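PDB 6Q10: MymaA.19257.a.B3, which is of unknown function but, as a secreted or membrane-anchored mycobacterial protein with a LytR_C-type soluble domain, may act in the cell envelope. Local coordinates for residues A[19-25]-A[86-92]; A[27-32]-A[51-57]. All blocks are in the same frame, centred on the assembly; numbering follows the deposited sequence.

Contact 1 (A[19-25]-A[86-92])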
# COMPACT_ATOMS: atom_id res chain seq x y z
N MET A 19 10.48 -2.76 6.64
CA MET A 19 9.33 -1.87 6.51
C MET A 19 8.52 -1.77 7.80
O MET A 19 7.83 -0.77 8.02
CB MET A 19 8.43 -2.32 5.37
CG MET A 19 7.24 -1.34 5.09
SD MET A 19 7.67 0.33 4.49
CE MET A 19 8.84 -0.39 3.38
N THR A 20 8.55 -2.80 8.65
CA THR A 20 7.81 -2.72 9.91
C THR A 20 8.29 -1.57 10.78
O THR A 20 7.50 -1.03 11.56
CB THR A 20 7.92 -4.05 10.65
OG1 THR A 20 7.28 -5.05 9.86
CG2 THR A 20 7.25 -3.97 12.01
N ASP A 21 9.53 -1.15 10.62
CA ASP A 21 10.07 -0.05 11.43
C ASP A 21 9.75 1.33 10.86
O ASP A 21 10.11 2.32 11.51
CB ASP A 21 11.58 -0.21 11.58
CG ASP A 21 11.95 -1.33 12.55
OD1 ASP A 21 11.10 -1.68 13.40
OD2 ASP A 21 13.08 -1.84 12.46
N VAL A 22 9.10 1.43 9.71
CA VAL A 22 8.77 2.72 9.12
C VAL A 22 7.46 3.24 9.71
O VAL A 22 6.45 2.52 9.74
CB VAL A 22 8.69 2.61 7.60
CG1 VAL A 22 8.20 3.96 6.98
CG2 VAL A 22 10.04 2.17 7.03
N THR A 23 7.47 4.47 10.20
CA THR A 23 6.23 5.07 10.68
C THR A 23 5.34 5.41 9.49
O THR A 23 5.78 6.15 8.59
CB THR A 23 6.51 6.33 11.48
OG1 THR A 23 7.33 5.98 12.60
CG2 THR A 23 5.22 6.92 11.97
N PRO A 24 4.11 4.90 9.42
CA PRO A 24 3.26 5.19 8.26
C PRO A 24 2.90 6.67 8.21
O PRO A 24 2.77 7.34 9.24
CB PRO A 24 2.01 4.32 8.46
CG PRO A 24 2.34 3.38 9.60
CD PRO A 24 3.52 3.91 10.34
N ALA A 25 2.74 7.15 6.98
CA ALA A 25 2.31 8.51 6.70
C ALA A 25 0.89 8.77 7.17
O ALA A 25 0.04 7.88 7.20
CB ALA A 25 2.36 8.76 5.18
N ALA A 86 7.14 6.22 3.82
CA ALA A 86 6.08 6.28 4.82
C ALA A 86 4.70 6.10 4.20
O ALA A 86 3.82 5.48 4.81
CB ALA A 86 6.13 7.60 5.60
N THR A 87 4.49 6.62 2.98
CA THR A 87 3.25 6.33 2.30
C THR A 87 3.12 4.84 2.01
O THR A 87 2.06 4.25 2.21
CB THR A 87 3.18 7.13 1.01
OG1 THR A 87 3.07 8.52 1.37
CG2 THR A 87 1.96 6.73 0.21
N ALA A 88 4.21 4.23 1.56
CA ALA A 88 4.14 2.80 1.29
C ALA A 88 3.81 2.02 2.56
O ALA A 88 3.07 1.04 2.51
CB ALA A 88 5.47 2.32 0.70
N ALA A 89 4.33 2.47 3.71
CA ALA A 89 4.02 1.79 4.97
C ALA A 89 2.54 1.90 5.29
O ALA A 89 1.96 0.96 5.85
CB ALA A 89 4.85 2.40 6.10
N ALA A 90 1.94 3.06 4.99
CA ALA A 90 0.50 3.23 5.20
C ALA A 90 -0.30 2.32 4.28
O ALA A 90 -1.25 1.66 4.73
CB ALA A 90 0.11 4.71 4.98
N VAL A 91 0.06 2.27 2.99
CA VAL A 91 -0.63 1.36 2.07
C VAL A 91 -0.46 -0.09 2.52
O VAL A 91 -1.39 -0.89 2.42
CB VAL A 91 -0.10 1.56 0.64
CG1 VAL A 91 -0.79 0.60 -0.32
CG2 VAL A 91 -0.35 3.02 0.20
N TRP A 92 0.72 -0.44 3.03
CA TRP A 92 0.98 -1.83 3.41
C TRP A 92 0.09 -2.30 4.55
O TRP A 92 -0.14 -3.50 4.70
CB TRP A 92 2.47 -1.95 3.75
CG TRP A 92 3.05 -3.32 3.80
CD1 TRP A 92 2.79 -4.37 2.98
CD2 TRP A 92 4.04 -3.77 4.74
NE1 TRP A 92 3.57 -5.46 3.34
CE2 TRP A 92 4.33 -5.11 4.44
CE3 TRP A 92 4.68 -3.16 5.82
CZ2 TRP A 92 5.26 -5.85 5.18
CZ3 TRP A 92 5.61 -3.90 6.55
CH2 TRP A 92 5.88 -5.22 6.21
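Met19 and Val22 close over Ala89, whose methyl group sits at the middle of this apolar contact: Val22 CG1 lies 3.8 Å from Ala89 CB, and Met19 SD comes almost as near. This is loop-on-helix packing in the α/β LytR_C-type domain, where the end of helix 16-20 and the loop after it lie across helix 85-94. The helix offers Ala86, Ala89 and Ala90, and such small side chains let a backbone come close, as the 4.6 Å between Pro24 CA and Ala90 CA attests. At one end, Met19 runs past the six-membered ring of Trp92 in the opposite direction. Its CG stands anti to the backbone N (chi1 -175°), which places it a tight 3.2 Å from Trp92 CE3, while bends further along the side chain turn the sulfur back to Ala89. The backbone N of Thr20 meets the same ring at its edge; Thr20 OG1 is hydrogen-bonded to Arg16 O, and His151 stacks on the indole. At the other end Pro24 lays its CB over the helix backbone, 3.7 Å from Ala90 N. Two methyls form the border: that of Ala86 touches Thr23 O, and Ala25 CB packs beside Thr87 N, the next residue along the helix. The polar edge is Ala86 O. Already holding Ala90 N within the helix, it takes a second bond from Ala25 N at 2.9 Å, nearly straight at 163°; the two N-H groups reach that oxygen from opposite faces of its carbonyl plane.

Contact 2 (A[27-32]-A[51-57])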
# COMPACT_ATOMS: atom_id res chain seq x y z
N LEU A 27 -2.69 9.67 6.25
CA LEU A 27 -3.33 9.25 5.01
C LEU A 27 -3.59 10.43 4.07
O LEU A 27 -3.55 10.27 2.85
CB LEU A 27 -4.65 8.54 5.33
CG LEU A 27 -4.53 7.40 6.34
CD1 LEU A 27 -5.89 6.74 6.50
CD2 LEU A 27 -3.45 6.41 5.92
N GLY A 28 -3.85 11.61 4.63
CA GLY A 28 -4.11 12.80 3.86
C GLY A 28 -2.87 13.48 3.34
O GLY A 28 -2.96 14.59 2.78
N GLU A 29 -1.73 12.84 3.50
CA GLU A 29 -0.45 13.35 3.05
C GLU A 29 0.22 12.35 2.12
O GLU A 29 1.44 12.26 2.07
CB GLU A 29 0.44 13.68 4.24
CG GLU A 29 -0.07 14.91 4.96
CD GLU A 29 0.71 15.26 6.20
OE1 GLU A 29 1.67 14.53 6.55
OE2 GLU A 29 0.35 16.23 6.88
N THR A 30 -0.59 11.56 1.41
CA THR A 30 -0.10 10.50 0.56
C THR A 30 -0.39 10.80 -0.90
O THR A 30 -1.29 11.57 -1.23
CB THR A 30 -0.70 9.13 0.92
OG1 THR A 30 -2.13 9.16 0.74
CG2 THR A 30 -0.35 8.69 2.36
N LYS A 31 0.36 10.14 -1.78
CA LYS A 31 0.20 10.26 -3.24
C LYS A 31 0.23 8.84 -3.79
O LYS A 31 1.29 8.36 -4.22
CB LYS A 31 1.28 11.13 -3.83
N VAL A 32 -0.92 8.17 -3.81
CA VAL A 32 -1.02 6.76 -4.21
C VAL A 32 -1.66 6.62 -5.59
O VAL A 32 -2.65 7.29 -5.90
CB VAL A 32 -1.83 5.96 -3.16
CG1 VAL A 32 -2.04 4.52 -3.58
CG2 VAL A 32 -1.11 5.98 -1.83
N LEU A 51 -9.68 3.19 -0.84
CA LEU A 51 -8.62 3.95 -0.16
C LEU A 51 -9.08 5.37 0.16
O LEU A 51 -8.84 5.88 1.26
CB LEU A 51 -7.37 4.00 -1.04
CG LEU A 51 -6.62 2.67 -1.17
CD1 LEU A 51 -5.55 2.87 -2.21
CD2 LEU A 51 -5.96 2.28 0.18
N LYS A 52 -9.71 6.04 -0.81
CA LYS A 52 -10.25 7.37 -0.53
C LYS A 52 -11.21 7.34 0.65
O LYS A 52 -11.16 8.21 1.53
CB LYS A 52 -10.95 7.92 -1.78
CG LYS A 52 -11.32 9.40 -1.64
CD LYS A 52 -12.01 9.92 -2.88
CE LYS A 52 -12.42 11.37 -2.72
NZ LYS A 52 -12.66 11.98 -4.06
N ASP A 53 -12.07 6.32 0.71
CA ASP A 53 -13.04 6.23 1.80
C ASP A 53 -12.36 6.08 3.16
O ASP A 53 -12.93 6.51 4.17
CB ASP A 53 -13.99 5.06 1.56
CG ASP A 53 -14.93 5.30 0.40
OD1 ASP A 53 -15.06 6.47 -0.01
OD2 ASP A 53 -15.54 4.33 -0.08
N LEU A 54 -11.18 5.45 3.19
CA LEU A 54 -10.41 5.31 4.43
C LEU A 54 -9.69 6.59 4.83
O LEU A 54 -9.18 6.67 5.95
CB LEU A 54 -9.36 4.20 4.29
CG LEU A 54 -9.88 2.78 4.11
CD1 LEU A 54 -8.70 1.94 3.73
CD2 LEU A 54 -10.55 2.27 5.38
N GLY A 55 -9.61 7.57 3.95
CA GLY A 55 -8.93 8.80 4.28
C GLY A 55 -7.69 9.09 3.47
O GLY A 55 -7.08 10.14 3.70
N PHE A 56 -7.28 8.20 2.56
CA PHE A 56 -6.15 8.50 1.68
C PHE A 56 -6.55 9.61 0.72
O PHE A 56 -7.65 9.59 0.18
CB PHE A 56 -5.72 7.28 0.86
CG PHE A 56 -5.01 6.21 1.66
CD1 PHE A 56 -5.73 5.30 2.43
CD2 PHE A 56 -3.62 6.07 1.59
CE1 PHE A 56 -5.06 4.29 3.15
CE2 PHE A 56 -2.97 5.06 2.31
CZ PHE A 56 -3.69 4.18 3.06
N THR A 57 -5.66 10.57 0.50
CA THR A 57 -5.87 11.54 -0.57
C THR A 57 -6.21 10.79 -1.84
O THR A 57 -5.59 9.78 -2.14
CB THR A 57 -4.61 12.38 -0.76
OG1 THR A 57 -4.32 13.02 0.48
CG2 THR A 57 -4.84 13.43 -1.83
O HOH W 1 -3.16 8.88 -1.90
O HOH W 2 -2.03 14.14 -0.34
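Leu27 pushes its CD2 methyl over one face of the Phe56 ring, 3.9 Å from the centroid and 20° off the ring normal, a CH-pi contact. On the opposite face lies Leu51 CD2, leaving the phenyl ring clamped between two leucine methyls. The other branch of Leu27 reaches the helix end, with CD1 3.3 Å from Leu54 O, and its CB rests against Gly55 O. Val32 extends the packed side, setting CG1 against Leu51 CD1 while CG2 approaches the ring obliquely. Helix 43-54 ends here in a Schellman motif: Gly55 adopts a positive phi of 115°, Gly55 N bonds back to Lys52 O and Phe56 N to Leu51 O, so the chain leaves the helix with the phenylalanine turned into the core. Beyond the ring the character changes. Leu27 O is gripped twice, by Thr57 N at 3.2 Å and by Thr30 OG1, which arrive from opposite faces of the carbonyl plane. Thr30 holds OG1 between its backbone N and carbonyl carbon (chi1 61°), and from there the hydroxyl also meets the edge of the Phe56 ring. Between the buried Thr30 and Val32 and the backbone of Thr57, one water donates hydrogen bonds to Thr30 OG1 and Thr57 O and accepts from Val32 N. The looser side is where Gly28 and Thr57 are exposed. There a second water accepts from Thr57 OG1, 2.7 Å away, and donates to Thr30 O; Thr57 CB lies 3.4 Å from that same Thr30 O.

In the fold
Contact 2 is nested along the chain inside the loop closed by contact 1, and their centres lie 13 Å apart. Residues 19-25 lead almost directly into 27-32, so one connection between helix 16-20 and strand 32-36 packs first on helix 85-94 and then on the end of helix 43-54. The two contacts touch through helix 85-94: Thr87 meets Thr30 and Val32, and Val91 also packs on Val32. Strand 32-36 lies in the mixed sheet between strands 110-114 and 60-63, while Met19 and Trp92 of contact 1 reach strand 99-102. Within this α/β domain the connection thus runs past both helices before entering the sheet at strand 32-36.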